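Aspartate aminotransferase, mitochondrial (Trypanosoma brucei brucei, PDB 4W5K) probably catalyses the pyridoxal-phosphate-dependent exchange of an amino group between L-aspartate and 2-oxoglutarate, working as a homodimer. Local coordinates at residues Q44-E49 / K311-R316; H204-D209 / R228-M233; S338-E341 / M347-T350. The protein carries 1 engineered substitution. One frame throughout, in Å; residues are numbered along the deposited sequence. Where two conformers were deposited one is given.

Interaction 1: residues Q44-E49 / K311-R316; sequences QPFVLE and KQMSSR
A Met-aromatic contact between Phe46 and Met313 joins an N-terminal loop to the long helix 300-331. In aspartate aminotransferases of fold type I, a long helix of this kind runs between the large and small domains. The contact therefore probably lies near the domain junction. Residues 44-47 form extended loop, and Leu48 is the N-cap of helix 49-52. Met313 sits on the side of its helix that looks toward this loop.

The sulfur lies at the edge of the phenyl ring. Met313 SD is 5.0 Å from the centroid of the Phe46 ring and 85° off the ring normal, so it is practically in the ring plane. It sits against the CD2-CE2 edge of the ring, with SD of Met313 3.9 Å from both CD2 and CE2 of Phe46. The methylene carbon before the sulfur adds the closest approach, Met313 CG to Phe46 CE2 at 3.8 Å. The torsions explain the meeting. Phe46 carries CG anti to its backbone nitrogen, chi1 172°, which sends the ring out toward the helix. The Met313 chain is extended at chi2 and bends at the sulfur, chi3 -69°, and this turn carries the terminal methyl to Leu48. One face of the phenyl ring is covered from its own segment by Leu48 CA, 4.2 Å above the plane and displaced toward the rim.

No hydrogen bond crosses between the two segments, so the join is apolar. Polar ties lie beside it. Arg316, one turn along the helix, donates to Tyr38 OH and to the carbonyl of Arg39. On the loop side, Pro45 and Val47 pack on Asn59 and Thr58 of the second subunit. Within the contact, the second apolar touch is the branch methyl Leu48 CD2 against Met313 CE at 4.2 Å.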
ATOM      1  N   GLN A  44      20.704  13.618  11.079  1.00 32.48           N
ATOM      2  CA  GLN A  44      20.041  12.377  11.496  1.00 31.68           C
ATOM      3  C   GLN A  44      18.590  12.360  11.051  1.00 28.57           C
ATOM      4  O   GLN A  44      17.945  13.396  11.001  1.00 26.97           O
ATOM      5  CB  GLN A  44      20.084  12.212  13.011  1.00 32.12           C
ATOM      6  CG  GLN A  44      21.482  12.155  13.603  1.00 38.49           C
ATOM      7  CD  GLN A  44      22.351  11.125  12.910  1.00 43.83           C
ATOM      8  OE1 GLN A  44      22.009   9.942  12.850  1.00 42.44           O
ATOM      9  NE2 GLN A  44      23.472  11.579  12.353  1.00 49.01           N
ATOM     10  N   PRO A  45      18.053  11.158  10.770  1.00 28.66           N
ATOM     11  CA  PRO A  45      16.598  11.071  10.621  1.00 27.65           C
ATOM     12  C   PRO A  45      15.920  11.558  11.898  1.00 26.57           C
ATOM     13  O   PRO A  45      16.457  11.399  12.994  1.00 30.59           O
ATOM     14  CB  PRO A  45      16.336   9.574  10.395  1.00 30.32           C
ATOM     15  CG  PRO A  45      17.634   8.987   9.992  1.00 36.06           C
ATOM     16  CD  PRO A  45      18.711   9.846  10.645  1.00 32.99           C
ATOM     17  N   PHE A  46      14.738  12.139  11.759  1.00 25.61           N
ATOM     18  CA  PHE A  46      14.112  12.823  12.880  1.00 27.40           C
ATOM     19  C   PHE A  46      12.751  12.236  13.156  1.00 26.90           C
ATOM     20  O   PHE A  46      11.809  12.411  12.384  1.00 24.91           O
ATOM     21  CB  PHE A  46      14.019  14.333  12.591  1.00 26.08           C
ATOM     22  CG  PHE A  46      13.216  15.104  13.603  1.00 28.82           C
ATOM     23  CD1 PHE A  46      13.560  15.077  14.952  1.00 34.97           C
ATOM     24  CD2 PHE A  46      12.152  15.900  13.197  1.00 29.37           C
ATOM     25  CE1 PHE A  46      12.830  15.802  15.887  1.00 36.97           C
ATOM     26  CE2 PHE A  46      11.414  16.629  14.129  1.00 27.78           C
ATOM     27  CZ  PHE A  46      11.756  16.569  15.481  1.00 31.53           C
ATOM     28  N   VAL A  47      12.659  11.478  14.241  1.00 28.51           N
ATOM     29  CA  VAL A  47      11.378  10.932  14.686  1.00 27.89           C
ATOM     30  C   VAL A  47      10.778  11.932  15.666  1.00 25.84           C
ATOM     31  O   VAL A  47      11.408  12.270  16.668  1.00 27.32           O
ATOM     32  CB  VAL A  47      11.542   9.562  15.386  1.00 30.49           C
ATOM     33  CG1 VAL A  47      10.182   9.044  15.856  1.00 26.92           C
ATOM     34  CG2 VAL A  47      12.177   8.549  14.445  1.00 37.01           C
ATOM     35  N   LEU A  48       9.589  12.438  15.356  1.00 30.06           N
ATOM     36  CA  LEU A  48       8.961  13.477  16.169  1.00 24.17           C
ATOM     37  C   LEU A  48       8.602  12.984  17.569  1.00 25.35           C
ATOM     38  O   LEU A  48       8.163  11.834  17.747  1.00 27.36           O
ATOM     39  CB  LEU A  48       7.706  14.009  15.465  1.00 24.64           C
ATOM     40  CG  LEU A  48       7.916  15.034  14.333  1.00 25.77           C
ATOM     41  CD1 LEU A  48       8.603  14.409  13.108  1.00 23.73           C
ATOM     42  CD2 LEU A  48       6.592  15.644  13.924  1.00 23.14           C
ATOM     43  N   GLU A  49       8.773  13.857  18.565  1.00 27.16           N
ATOM     44  CA  GLU A  49       8.430  13.483  19.937  1.00 30.70           C
ATOM     45  C   GLU A  49       6.938  13.174  20.051  1.00 30.10           C
ATOM     46  O   GLU A  49       6.549  12.252  20.755  1.00 28.93           O
ATOM     47  CB  GLU A  49       8.820  14.585  20.916  1.00 33.78           C
ATOM     48  CG  GLU A  49      10.317  14.818  20.981  1.00 39.46           C
ATOM     49  CD  GLU A  49      11.046  13.628  21.552  1.00 43.06           C
ATOM     50  OE1 GLU A  49      10.582  13.101  22.582  1.00 47.36           O
ATOM     51  OE2 GLU A  49      12.062  13.200  20.963  1.00 40.95           O
ATOM     52  N   LYS A 311       7.088  23.716  13.380  1.00 26.04           N
ATOM     53  CA  LYS A 311       7.792  24.980  13.294  1.00 27.59           C
ATOM     54  C   LYS A 311       9.302  24.777  13.430  1.00 31.34           C
ATOM     55  O   LYS A 311      10.075  25.477  12.778  1.00 29.08           O
ATOM     56  CB  LYS A 311       7.267  25.964  14.344  1.00 34.74           C
ATOM     57  CG  LYS A 311       5.912  26.556  13.965  1.00 37.43           C
ATOM     58  CD  LYS A 311       5.431  27.599  14.962  1.00 41.00           C
ATOM     59  CE  LYS A 311       3.950  27.914  14.775  1.00 40.18           C
ATOM     60  NZ  LYS A 311       3.628  28.451  13.419  1.00 38.45           N
ATOM     61  N   GLN A 312       9.732  23.829  14.263  1.00 29.13           N
ATOM     62  CA  GLN A 312      11.160  23.538  14.359  1.00 29.29           C
ATOM     63  C   GLN A 312      11.719  23.076  13.011  1.00 24.48           C
ATOM     64  O   GLN A 312      12.777  23.553  12.602  1.00 26.75           O
ATOM     65  CB  GLN A 312      11.454  22.471  15.428  1.00 30.71           C
ATOM     66  CG  GLN A 312      11.205  22.920  16.843  1.00 32.48           C
ATOM     67  CD  GLN A 312      11.304  21.789  17.872  1.00 37.75           C
ATOM     68  OE1 GLN A 312      11.185  20.600  17.551  1.00 36.67           O
ATOM     69  NE2 GLN A 312      11.503  22.165  19.120  1.00 44.80           N
ATOM     70  N   MET A 313      11.025  22.152  12.337  1.00 22.65           N
ATOM     71  CA  MET A 313      11.474  21.660  11.033  1.00 21.16           C
ATOM     72  C   MET A 313      11.481  22.781   9.975  1.00 25.31           C
ATOM     73  O   MET A 313      12.486  22.992   9.276  1.00 24.41           O
ATOM     74  CB  MET A 313      10.592  20.487  10.565  1.00 21.35           C
ATOM     75  CG  MET A 313      10.826  19.236  11.384  1.00 24.30           C
ATOM     76  SD  MET A 313       9.837  17.841  10.730  1.00 28.24           S
ATOM     77  CE  MET A 313       8.188  18.397  11.151  1.00 28.53           C
ATOM     78  N   SER A 314      10.376  23.511   9.885  1.00 22.49           N
ATOM     79  CA  SER A 314      10.235  24.536   8.839  1.00 24.55           C
ATOM     80  C   SER A 314      11.227  25.671   9.082  1.00 27.47           C
ATOM     81  O   SER A 314      11.813  26.186   8.134  1.00 24.96           O
ATOM     82  CB  SER A 314       8.796  25.067   8.765  1.00 27.17           C
ATOM     83  OG  SER A 314       8.441  25.787   9.937  1.00 31.98           O
ATOM     84  N   SER A 315      11.437  26.043  10.343  1.00 26.90           N
ATOM     85  CA  SER A 315      12.392  27.097  10.680  0.58 26.29           C
ATOM     86  C   SER A 315      13.821  26.692  10.348  1.00 27.51           C
ATOM     87  O   SER A 315      14.640  27.526   9.918  1.00 27.28           O
ATOM     88  CB  SER A 315      12.296  27.466  12.164  0.58 30.19           C
ATOM     89  OG  SER A 315      11.113  28.190  12.436  0.58 35.04           O
ATOM     90  N   ARG A 316      14.150  25.416  10.557  1.00 24.97           N
ATOM     91  CA  ARG A 316      15.529  24.989  10.275  1.00 27.38           C
ATOM     92  C   ARG A 316      15.810  25.054   8.782  1.00 25.27           C
ATOM     93  O   ARG A 316      16.876  25.499   8.365  1.00 30.31           O
ATOM     94  CB  ARG A 316      15.838  23.565  10.776  1.00 24.87           C
ATOM     95  CG  ARG A 316      17.348  23.280  10.741  1.00 28.10           C
ATOM     96  CD  ARG A 316      17.713  21.823  11.067  1.00 32.84           C
ATOM     97  NE  ARG A 316      17.575  20.934   9.911  1.00 27.67           N
ATOM     98  CZ  ARG A 316      18.420  20.894   8.882  1.00 28.68           C
ATOM     99  NH1 ARG A 316      18.220  20.034   7.895  1.00 27.77           N
ATOM    100  NH2 ARG A 316      19.477  21.721   8.831  1.00 30.99           N
TER

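Interaction 2: residues H204-D209 / R228-M233; sequences HIPFVD and RHLVDM. With PLP (pyridoxal-5'-phosphate), chain C.
Pro206 and Val208, on the cofactor-binding strand 205-210 of the mixed sheet, pack against Leu230 of helix 225-230. A single methyl does the touching. Leu230 CD1 lies 3.7 Å from Pro206 CB and 4.1 Å from Pro206 CG, at the CB-CG edge of the proline ring, near its plane. The two side chains run past each other in opposite directions. The same methyl reaches along the strand to Val208, where CG2 is 4.3 Å from Leu230 CD1. Leu230 gets there with CG anti to its own carbonyl carbon, chi1 -83°, and CD1 anti to CA (chi2 162°), which extends this methyl to the strand.

Residues two apart on a strand share a face, so Pro206 and Val208 both turn to the helix. Phe207 between them points away and meets Phe135 edge-to-face on the other side of the sheet. The strand leads through helices 220-223 and 225-230 into strand 238-242, its parallel neighbour. This is a beta-alpha-beta crossover, and Leu230 is where its helix rests on the first strand. Leu237, just before the returning strand, packs on Pro206 and Val208 as well. Cys196 of helix 189-201 covers Leu230 further. Past Leu230 the chain turns, with Met233 N donating to Leu230 O at 2.9 Å.

The three side chains that touch here are apolar and buried, while the strand carries its polar group forward to the cofactor. With chi1 -178° the Asp209 carboxylate is stretched away from its backbone N, toward the pyridine ring. Its OD2 is 2.6 Å from PLP N1, and its OD1 is 3.3 Å from the same nitrogen. Pairing of a strand aspartate with the pyridine nitrogen is a hallmark of fold type I aminotransferases. His131 NE2 is hydrogen-bonded to Asp209 OD2 and, as a second-shell residue, probably helps position the carboxylate.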
ATOM      1  N   HIS A 204     -12.524  24.393 -14.802  1.00 25.18           N
ATOM      2  CA  HIS A 204     -11.480  23.387 -14.629  1.00 25.52           C
ATOM      3  C   HIS A 204     -11.685  22.610 -13.326  1.00 25.98           C
ATOM      4  O   HIS A 204     -12.375  23.059 -12.404  1.00 26.99           O
ATOM      5  CB  HIS A 204     -10.070  24.032 -14.622  1.00 25.89           C
ATOM      6  CG  HIS A 204      -9.653  24.610 -15.941  1.00 26.38           C
ATOM      7  ND1 HIS A 204     -10.074  24.096 -17.150  1.00 24.45           N
ATOM      8  CD2 HIS A 204      -8.848  25.656 -16.238  1.00 25.21           C
ATOM      9  CE1 HIS A 204      -9.550  24.805 -18.135  1.00 26.13           C
ATOM     10  NE2 HIS A 204      -8.797  25.758 -17.605  1.00 27.39           N
ATOM     11  N   ILE A 205     -11.076  21.440 -13.258  1.00 23.85           N
ATOM     12  CA  ILE A 205     -11.155  20.584 -12.077  1.00 22.86           C
ATOM     13  C   ILE A 205      -9.792  20.577 -11.397  1.00 21.97           C
ATOM     14  O   ILE A 205      -8.843  20.002 -11.926  1.00 23.18           O
ATOM     15  CB  ILE A 205     -11.574  19.131 -12.449  1.00 21.71           C
ATOM     16  CG1 ILE A 205     -12.939  19.113 -13.160  1.00 26.53           C
ATOM     17  CG2 ILE A 205     -11.625  18.255 -11.208  1.00 22.76           C
ATOM     18  CD1 ILE A 205     -12.868  19.309 -14.672  1.00 27.34           C
ATOM     19  N   PRO A 206      -9.669  21.253 -10.238  1.00 21.12           N
ATOM     20  CA  PRO A 206      -8.376  21.327  -9.550  1.00 19.08           C
ATOM     21  C   PRO A 206      -8.034  20.039  -8.820  1.00 19.93           C
ATOM     22  O   PRO A 206      -8.894  19.517  -8.110  1.00 20.20           O
ATOM     23  CB  PRO A 206      -8.571  22.457  -8.546  1.00 20.54           C
ATOM     24  CG  PRO A 206     -10.051  22.472  -8.299  1.00 19.41           C
ATOM     25  CD  PRO A 206     -10.692  22.102  -9.593  1.00 20.54           C
ATOM     26  N   PHE A 207      -6.806  19.560  -9.019  1.00 17.02           N
ATOM     27  CA  PHE A 207      -6.266  18.372  -8.316  1.00 18.63           C
ATOM     28  C   PHE A 207      -5.075  18.889  -7.515  1.00 19.01           C
ATOM     29  O   PHE A 207      -4.010  19.157  -8.067  1.00 18.97           O
ATOM     30  CB  PHE A 207      -5.853  17.304  -9.338  1.00 19.32           C
ATOM     31  CG  PHE A 207      -5.747  15.893  -8.792  1.00 18.06           C
ATOM     32  CD1 PHE A 207      -5.203  15.630  -7.547  1.00 19.39           C
ATOM     33  CD2 PHE A 207      -6.224  14.829  -9.569  1.00 21.17           C
ATOM     34  CE1 PHE A 207      -5.106  14.305  -7.064  1.00 18.42           C
ATOM     35  CE2 PHE A 207      -6.136  13.483  -9.109  1.00 20.02           C
ATOM     36  CZ  PHE A 207      -5.578  13.224  -7.847  1.00 20.32           C
ATOM     37  N   VAL A 208      -5.281  19.060  -6.220  1.00 15.63           N
ATOM     38  CA  VAL A 208      -4.257  19.632  -5.321  1.00 16.76           C
ATOM     39  C   VAL A 208      -3.378  18.535  -4.747  1.00 19.90           C
ATOM     40  O   VAL A 208      -3.870  17.615  -4.093  1.00 20.27           O
ATOM     41  CB  VAL A 208      -4.904  20.395  -4.188  1.00 16.51           C
ATOM     42  CG1 VAL A 208      -3.809  20.920  -3.182  1.00 18.11           C
ATOM     43  CG2 VAL A 208      -5.686  21.552  -4.736  1.00 17.31           C
ATOM     44  N   ASP A 209      -2.084  18.603  -5.027  1.00 14.88           N
ATOM     45  CA  ASP A 209      -1.108  17.742  -4.360  1.00 16.64           C
ATOM     46  C   ASP A 209      -0.592  18.525  -3.153  1.00 18.35           C
ATOM     47  O   ASP A 209       0.139  19.512  -3.300  1.00 17.49           O
ATOM     48  CB  ASP A 209       0.027  17.348  -5.326  1.00 18.33           C
ATOM     49  CG  ASP A 209       1.052  16.399  -4.688  1.00 24.37           C
ATOM     50  OD1 ASP A 209       1.047  16.249  -3.451  1.00 24.09           O
ATOM     51  OD2 ASP A 209       1.870  15.804  -5.427  1.00 25.79           O
ATOM     52  N   ARG A 228      -8.460  25.001   0.713  1.00 19.85           N
ATOM     53  CA  ARG A 228      -9.540  25.666   1.425  1.00 19.06           C
ATOM     54  C   ARG A 228     -10.194  26.763   0.584  1.00 24.15           C
ATOM     55  O   ARG A 228     -11.414  26.976   0.636  1.00 25.36           O
ATOM     56  CB  ARG A 228      -9.024  26.231   2.745  1.00 17.78           C
ATOM     57  CG  ARG A 228      -8.588  25.146   3.696  1.00 19.59           C
ATOM     58  CD  ARG A 228      -8.212  25.681   5.061  1.00 20.65           C
ATOM     59  NE  ARG A 228      -7.641  24.604   5.876  1.00 19.72           N
ATOM     60  CZ  ARG A 228      -7.223  24.753   7.131  1.00 20.85           C
ATOM     61  NH1 ARG A 228      -7.338  25.932   7.730  1.00 26.28           N
ATOM     62  NH2 ARG A 228      -6.712  23.716   7.790  1.00 22.05           N
ATOM     63  N   HIS A 229      -9.394  27.449  -0.216  1.00 21.82           N
ATOM     64  CA  HIS A 229      -9.927  28.532  -1.033  1.00 22.60           C
ATOM     65  C   HIS A 229     -10.754  27.948  -2.208  1.00 26.23           C
ATOM     66  O   HIS A 229     -11.817  28.489  -2.587  1.00 25.99           O
ATOM     67  CB  HIS A 229      -8.775  29.414  -1.531  1.00 22.46           C
ATOM     68  CG  HIS A 229      -9.208  30.640  -2.268  1.00 23.09           C
ATOM     69  ND1 HIS A 229      -9.777  31.731  -1.642  1.00 28.99           N
ATOM     70  CD2 HIS A 229      -9.116  30.966  -3.578  1.00 24.96           C
ATOM     71  CE1 HIS A 229     -10.030  32.669  -2.538  1.00 30.78           C
ATOM     72  NE2 HIS A 229      -9.636  32.230  -3.722  1.00 28.27           N
ATOM     73  N   LEU A 230     -10.270  26.844  -2.772  1.00 22.47           N
ATOM     74  CA  LEU A 230     -10.931  26.260  -3.946  1.00 24.17           C
ATOM     75  C   LEU A 230     -12.207  25.518  -3.598  1.00 24.42           C
ATOM     76  O   LEU A 230     -13.111  25.405  -4.441  1.00 23.18           O
ATOM     77  CB  LEU A 230      -9.995  25.297  -4.681  1.00 23.28           C
ATOM     78  CG  LEU A 230      -9.024  25.969  -5.644  1.00 21.88           C
ATOM     79  CD1 LEU A 230      -7.875  25.012  -5.966  1.00 21.40           C
ATOM     80  CD2 LEU A 230      -9.746  26.459  -6.890  1.00 22.58           C
ATOM     81  N   VAL A 231     -12.300  24.983  -2.385  1.00 21.73           N
ATOM     82  CA  VAL A 231     -13.394  24.025  -2.142  1.00 22.40           C
ATOM     83  C   VAL A 231     -14.776  24.710  -2.238  1.00 28.81           C
ATOM     84  O   VAL A 231     -15.780  24.049  -2.529  1.00 28.48           O
ATOM     85  CB  VAL A 231     -13.205  23.292  -0.779  1.00 24.38           C
ATOM     86  CG1 VAL A 231     -13.554  24.195   0.391  1.00 30.44           C
ATOM     87  CG2 VAL A 231     -14.033  21.992  -0.745  1.00 21.57           C
ATOM     88  N   ASP A 232     -14.821  26.037  -2.080  1.00 31.68           N
ATOM     89  CA  ASP A 232     -16.080  26.788  -2.236  1.00 37.28           C
ATOM     90  C   ASP A 232     -16.310  27.347  -3.644  1.00 35.07           C
ATOM     91  O   ASP A 232     -17.362  27.924  -3.915  1.00 35.02           O
ATOM     92  CB  ASP A 232     -16.150  27.965  -1.248  1.00 52.23           C
ATOM     93  CG  ASP A 232     -15.205  27.808  -0.064  1.00 62.54           C
ATOM     94  OD1 ASP A 232     -14.024  28.198  -0.196  1.00 63.22           O
ATOM     95  OD2 ASP A 232     -15.645  27.308   1.001  1.00 66.31           O
ATOM     96  N   MET A 233     -15.334  27.197  -4.532  1.00 31.12           N
ATOM     97  CA  MET A 233     -15.374  27.887  -5.822  1.00 30.15           C
ATOM     98  C   MET A 233     -15.760  26.999  -6.995  1.00 30.32           C
ATOM     99  O   MET A 233     -16.200  27.489  -8.042  1.00 30.45           O
ATOM    100  CB  MET A 233     -14.008  28.505  -6.106  1.00 32.21           C
ATOM    101  CG  MET A 233     -13.607  29.539  -5.105  1.00 31.65           C
ATOM    102  SD  MET A 233     -11.968  30.171  -5.517  1.00 29.21           S
ATOM    103  CE  MET A 233     -12.350  31.014  -7.041  1.00 28.77           C
TER
HETATM  104  N1  PLP C 500       3.844  14.690  -4.149  0.88 19.62           N
HETATM  105  C2  PLP C 500       4.932  15.491  -3.897  0.88 20.42           C
HETATM  106  C2A PLP C 500       4.936  16.875  -4.463  0.88 15.88           C
HETATM  107  C3  PLP C 500       6.000  15.021  -3.132  0.88 18.73           C
HETATM  108  O3  PLP C 500       7.100  15.796  -2.885  0.88 22.99           O
HETATM  109  C4  PLP C 500       5.961  13.733  -2.616  0.88 23.74           C
HETATM  110  C4A PLP C 500       7.010  13.340  -1.613  0.88 32.47           C
HETATM  111  O4A PLP C 500       8.141  13.057  -2.017  0.88 36.77           O
HETATM  112  C5  PLP C 500       4.858  12.919  -2.869  0.88 25.13           C
HETATM  113  C6  PLP C 500       3.793  13.411  -3.624  0.88 24.08           C
HETATM  114  C5A PLP C 500       4.804  11.494  -2.339  0.88 25.39           C
HETATM  115  O4P PLP C 500       4.512  11.482  -0.969  0.88 19.87           O
HETATM  116  P   PLP C 500       4.262  10.156  -0.192  0.88 15.20           P
HETATM  117  O1P PLP C 500       5.543   9.633   0.384  0.88 19.75           O
HETATM  118  O2P PLP C 500       3.639   9.134  -1.111  0.88 13.41           O
HETATM  119  O3P PLP C 500       3.301  10.540   0.910  0.88 20.06           O

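Interaction 3: residues S338-E341 / M347-T350; sequences SHIE and MAYT. With EDO (1,2-ethanediol), chain E.
This is a helix-to-strand contact in the C-terminal part of the chain, joining His339 and Ile340 of the short helix 338-342 to residues 348-350 at strand 347-349. It combines one hydrogen bond from a side chain to the backbone with a small apolar patch. The strand pairs antiparallel with strand 373-375, and Ile340 also touches Val325 of helix 300-331. In relatives of this fold, the corresponding region belongs to the small domain.

The polar half is the imidazole of His339. Its NE2 donates to Thr350 O at 2.8 Å, with an N-H...O angle of 152°. The nitrogen sits above the carbonyl plane, 53° out of it, so the bond does not follow a lone pair. The acceptor is close to the ring plane, tilted modestly from it. His339 CG stands between the backbone nitrogen and the carbonyl carbon, chi1 53°, and this turns the ring edge to the strand. His339 CD2 then comes 3.5 Å from Tyr349 O, a carbonyl that accepts from Gln343 NE2.

Ile340 covers one face of the imidazole: its CG1 lies 3.9 Å off the His339 ring plane, offset toward the rim. The end of the same chain reaches the strand, with Ile340 CD1 4.1 Å from Thr350 CA. Ala348 CB is the third member of the patch, 4.4 Å from Ile340 CD1.

Thr350 O has a second donor, O1 of a 1,2-ethanediol probably left from crystallisation, at 2.8 Å. The threonine hydroxyl is engaged elsewhere, with Gly372 O and Leu352 N. The direction of the His339 bond implies that its NE2 carries a proton. In this crystal two donors probably polarise the carbonyl, and the NE2 bond probably helps fix the rotation of the imidazole.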
ATOM      1  N   SER A 338      19.091  35.352  -4.138  1.00 20.47           N
ATOM      2  CA  SER A 338      17.872  35.613  -3.378  1.00 17.15           C
ATOM      3  C   SER A 338      16.772  34.573  -3.598  1.00 18.56           C
ATOM      4  O   SER A 338      15.904  34.414  -2.743  1.00 20.30           O
ATOM      5  CB  SER A 338      17.320  37.010  -3.702  1.00 20.32           C
ATOM      6  OG  SER A 338      16.894  37.113  -5.059  1.00 22.46           O
ATOM      7  N   HIS A 339      16.799  33.877  -4.733  1.00 18.85           N
ATOM      8  CA  HIS A 339      15.815  32.811  -4.967  1.00 18.11           C
ATOM      9  C   HIS A 339      15.891  31.725  -3.906  1.00 20.96           C
ATOM     10  O   HIS A 339      14.862  31.095  -3.578  1.00 20.47           O
ATOM     11  CB  HIS A 339      15.991  32.176  -6.357  1.00 19.33           C
ATOM     12  CG  HIS A 339      17.379  31.707  -6.652  1.00 19.04           C
ATOM     13  ND1 HIS A 339      18.431  32.576  -6.876  1.00 21.04           N
ATOM     14  CD2 HIS A 339      17.884  30.457  -6.791  1.00 22.79           C
ATOM     15  CE1 HIS A 339      19.524  31.877  -7.130  1.00 22.21           C
ATOM     16  NE2 HIS A 339      19.219  30.588  -7.084  1.00 24.02           N
ATOM     17  N   ILE A 340      17.089  31.506  -3.354  1.00 19.17           N
ATOM     18  CA  ILE A 340      17.247  30.450  -2.332  1.00 20.61           C
ATOM     19  C   ILE A 340      16.412  30.756  -1.069  1.00 19.23           C
ATOM     20  O   ILE A 340      15.917  29.831  -0.406  1.00 20.97           O
ATOM     21  CB  ILE A 340      18.741  30.256  -1.946  1.00 20.81           C
ATOM     22  CG1 ILE A 340      19.575  29.867  -3.172  1.00 23.38           C
ATOM     23  CG2 ILE A 340      18.908  29.200  -0.830  1.00 24.48           C
ATOM     24  CD1 ILE A 340      19.220  28.506  -3.764  1.00 25.99           C
ATOM     25  N   GLU A 341      16.265  32.050  -0.743  1.00 23.03           N
ATOM     26  CA  GLU A 341      15.439  32.482   0.397  1.00 19.59           C
ATOM     27  C   GLU A 341      13.963  32.647   0.037  1.00 22.17           C
ATOM     28  O   GLU A 341      13.105  32.520   0.898  1.00 26.55           O
ATOM     29  CB  GLU A 341      15.981  33.796   0.986  1.00 19.94           C
ATOM     30  CG  GLU A 341      17.115  33.604   1.946  1.00 26.21           C
ATOM     31  CD  GLU A 341      17.507  34.908   2.653  1.00 29.79           C
ATOM     32  OE1 GLU A 341      18.474  35.555   2.203  1.00 28.24           O
ATOM     33  OE2 GLU A 341      16.833  35.276   3.647  1.00 30.14           O
ATOM     34  N   MET A 347      13.316  21.351  -1.082  1.00 20.75           N
ATOM     35  CA  MET A 347      13.934  21.296  -2.407  1.00 20.55           C
ATOM     36  C   MET A 347      14.136  22.661  -3.001  1.00 21.83           C
ATOM     37  O   MET A 347      13.210  23.480  -3.011  1.00 20.80           O
ATOM     38  CB  MET A 347      13.077  20.482  -3.377  1.00 19.74           C
ATOM     39  CG  MET A 347      12.785  19.104  -2.917  1.00 23.67           C
ATOM     40  SD  MET A 347      14.328  18.192  -2.859  1.00 30.40           S
ATOM     41  CE  MET A 347      13.746  16.665  -2.136  1.00 41.01           C
ATOM     42  N   ALA A 348      15.345  22.913  -3.500  1.00 22.26           N
ATOM     43  CA  ALA A 348      15.651  24.218  -4.080  1.00 19.56           C
ATOM     44  C   ALA A 348      16.186  24.075  -5.495  1.00 24.09           C
ATOM     45  O   ALA A 348      17.121  23.317  -5.721  1.00 23.12           O
ATOM     46  CB  ALA A 348      16.675  24.965  -3.199  1.00 23.84           C
ATOM     47  N   TYR A 349      15.612  24.801  -6.453  1.00 23.48           N
ATOM     48  CA  TYR A 349      16.276  24.885  -7.749  1.00 22.06           C
ATOM     49  C   TYR A 349      17.331  25.991  -7.607  1.00 18.84           C
ATOM     50  O   TYR A 349      17.000  27.165  -7.509  1.00 23.93           O
ATOM     51  CB  TYR A 349      15.289  25.165  -8.894  1.00 24.18           C
ATOM     52  CG  TYR A 349      15.036  23.950  -9.801  1.00 21.39           C
ATOM     53  CD1 TYR A 349      14.907  24.100 -11.182  1.00 26.72           C
ATOM     54  CD2 TYR A 349      14.930  22.664  -9.270  1.00 23.46           C
ATOM     55  CE1 TYR A 349      14.668  22.998 -12.022  1.00 26.15           C
ATOM     56  CE2 TYR A 349      14.709  21.561 -10.097  1.00 25.36           C
ATOM     57  CZ  TYR A 349      14.584  21.738 -11.470  1.00 27.71           C
ATOM     58  OH  TYR A 349      14.350  20.633 -12.281  1.00 31.18           O
ATOM     59  N   THR A 350      18.593  25.577  -7.618  1.00 21.30           N
ATOM     60  CA  THR A 350      19.703  26.480  -7.337  1.00 23.04           C
ATOM     61  C   THR A 350      20.061  27.384  -8.514  1.00 26.34           C
ATOM     62  O   THR A 350      20.606  28.455  -8.315  1.00 24.58           O
ATOM     63  CB  THR A 350      20.978  25.706  -6.946  1.00 23.48           C
ATOM     64  OG1 THR A 350      21.423  24.901  -8.054  1.00 25.83           O
ATOM     65  CG2 THR A 350      20.738  24.806  -5.713  1.00 26.15           C
TER
HETATM   66  C1  EDO E 502      22.839  31.080  -9.901  1.00 30.62           C
HETATM   67  O1  EDO E 502      21.464  30.710  -9.773  1.00 32.46           O
HETATM   68  C2  EDO E 502      23.021  32.445  -9.250  1.00 30.86           C
HETATM   69  O2  EDO E 502      22.068  33.363  -9.818  1.00 29.18           O

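From the N terminus, interaction 1 opens first. Residues 44-49 meet helix 300-331, where residues 311-316 close a loop with 261 residues between the segments. Interaction 2 is nested inside it. There 204-209 meets 228-233 after only 18 residues, joining strand 205-210 to helix 225-230, the second helix after it. Interaction 3 comes in series, after interaction 1 has closed, and spans five residues between 338-341 and 347-350. No loops cross. Interactions 1 and 2 lie on opposite sides of the chain's centre, their own centres 29 Å apart. Interaction 1 ties the N-terminal loop to the long helix, interaction 2 works within the cofactor-binding sheet region, and interaction 3 within the C-terminal part.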